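Local coordinates for deacylase (Burkholderia multivorans, PDB 5THW), which probably hydrolyses N-carbamoyl-L-amino acids, as a zinc-dependent amidase of the peptidase M20 family that holds two metal ions per subunit, at residues Asp313-Leu316 with Ala317-Ala321. Numbering follows the deposited sequence.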
loop_
_atom_site.group_PDB
_atom_site.type_symbol
_atom_site.label_atom_id
_atom_site.label_comp_id
_atom_site.label_asym_id
_atom_site.label_seq_id
_atom_site.Cartn_x
_atom_site.Cartn_y
_atom_site.Cartn_z
ATOM N N ASP A 313 31.605 -0.903 -11.659
ATOM C CA ASP A 313 31.151 -2.014 -10.826
ATOM C C ASP A 313 31.589 -1.839 -9.380
ATOM O O ASP A 313 30.844 -2.183 -8.452
ATOM C CB ASP A 313 31.665 -3.343 -11.380
ATOM C CG ASP A 313 30.936 -4.544 -10.792
ATOM O OD1 ASP A 313 29.699 -4.640 -10.963
ATOM O OD2 ASP A 313 31.599 -5.395 -10.159
ATOM N N ALA A 314 32.790 -1.293 -9.167
ATOM C CA ALA A 314 33.283 -1.104 -7.808
ATOM C C ALA A 314 32.418 -0.112 -7.041
ATOM O O ALA A 314 32.079 -0.346 -5.875
ATOM C CB ALA A 314 34.739 -0.635 -7.839
ATOM N N VAL A 315 32.036 0.995 -7.682
ATOM C CA VAL A 315 31.129 1.938 -7.037
ATOM C C VAL A 315 29.774 1.283 -6.800
ATOM O O VAL A 315 29.164 1.446 -5.736
ATOM C CB VAL A 315 31.003 3.224 -7.873
ATOM C CG1 VAL A 315 29.946 4.138 -7.273
ATOM C CG2 VAL A 315 32.353 3.921 -7.992
ATOM N N LEU A 316 29.285 0.522 -7.785
ATOM C CA LEU A 316 28.018 -0.179 -7.611
ATOM C C LEU A 316 28.058 -1.115 -6.406
ATOM O O LEU A 316 27.052 -1.271 -5.704
ATOM C CB LEU A 316 27.666 -0.946 -8.885
ATOM C CG LEU A 316 26.322 -1.685 -8.887
ATOM C CD1 LEU A 316 25.174 -0.772 -8.499
ATOM C CD2 LEU A 316 26.068 -2.329 -10.252
ATOM N N ALA A 317 29.209 -1.750 -6.149
ATOM C CA ALA A 317 29.357 -2.573 -4.949
ATOM C C ALA A 317 29.426 -1.730 -3.679
ATOM O O ALA A 317 28.968 -2.175 -2.619
ATOM C CB ALA A 317 30.600 -3.458 -5.057
ATOM N N GLN A 318 29.994 -0.522 -3.756
ATOM C CA GLN A 318 29.998 0.367 -2.595
ATOM C C GLN A 318 28.583 0.781 -2.221
ATOM O O GLN A 318 28.240 0.846 -1.032
ATOM C CB GLN A 318 30.843 1.612 -2.879
ATOM C CG GLN A 318 32.343 1.428 -2.760
ATOM C CD GLN A 318 33.113 2.408 -3.621
ATOM O OE1 GLN A 318 32.712 3.562 -3.785
ATOM N NE2 GLN A 318 34.243 1.959 -4.156
ATOM N N MET A 319 27.745 1.060 -3.224
ATOM C CA MET A 319 26.350 1.376 -2.955
ATOM C C MET A 319 25.649 0.194 -2.300
ATOM O O MET A 319 24.834 0.373 -1.388
ATOM C CB MET A 319 25.651 1.783 -4.253
ATOM C CG MET A 319 26.214 3.055 -4.866
ATOM S SD MET A 319 25.693 3.313 -6.575
ATOM C CE MET A 319 24.052 3.986 -6.317
ATOM N N ASP A 320 25.967 -1.022 -2.748
ATOM C CA ASP A 320 25.420 -2.226 -2.132
ATOM C C ASP A 320 25.778 -2.313 -0.652
ATOM O O ASP A 320 24.921 -2.606 0.191
ATOM C CB ASP A 320 25.934 -3.458 -2.870
ATOM C CG ASP A 320 25.647 -4.736 -2.117
ATOM O OD1 ASP A 320 24.497 -5.223 -2.178
ATOM O OD2 ASP A 320 26.567 -5.240 -1.439
ATOM N N ALA A 321 27.048 -2.067 -0.319
ATOM C CA ALA A 321 27.492 -2.145 1.073
ATOM C C ALA A 321 26.818 -1.082 1.932
ATOM O O ALA A 321 26.438 -1.350 3.079
ATOM C CB ALA A 321 29.015 -2.007 1.148
#
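Val315 and Met319, one helical turn apart, share the apolar side of the first turns of helix 313-334: CG1 of Val315 lies alongside the thioether, 4.4 Å from SD of Met319, a loose van der Waals approach. The chain of Met319 sets off beside its own backbone N (chi1 -64°), which carries CG to 3.5 Å from Val315 O. Beneath this pair the backbone bond from Met319 N to Val315 O, 2.9 Å long, is fairly straight, whereas that from Asp320 N to Leu316 O stretches to 3.2 Å. Gln318 takes the exposed flank, where a long amide can face solvent; its extended chain reaches back along the helix and lays NE2 3.6 Å from Ala314 O, a carbonyl already used by Gln318 N. Ala317, whose CB sits 3.5 Å from the same Ala314 O, adds little bulk on the side where Arg235 of strand 225-242 also touches it.

Helix 313-334 packs across strands 297-310, 225-242 and 337-350, the middle one antiparallel to both others; a helix laid over such strands is the build of the satellite (dimerisation, or lid) domain of M20 enzymes. Leu316 sends its branched end away from the helix onto Phe308 and His310; flexible Met319 also settles on Phe308, while compact, beta-branched Val315 fits beside His310 and His277, the latter also bordering Gln318 and Met319. The two aspartates, seven residues apart and so on the same side, have short carboxylates suited to accepting from tyrosine hydroxyls: Asp313 OD1, in a first turn whose N-terminal end probably suits a negative charge, from Tyr345 OH, and Asp320 OD1 from Tyr237 OH. Asp320 OD1 also forms a salt bridge with Arg324 NE one turn further on, which probably stabilises its negative charge.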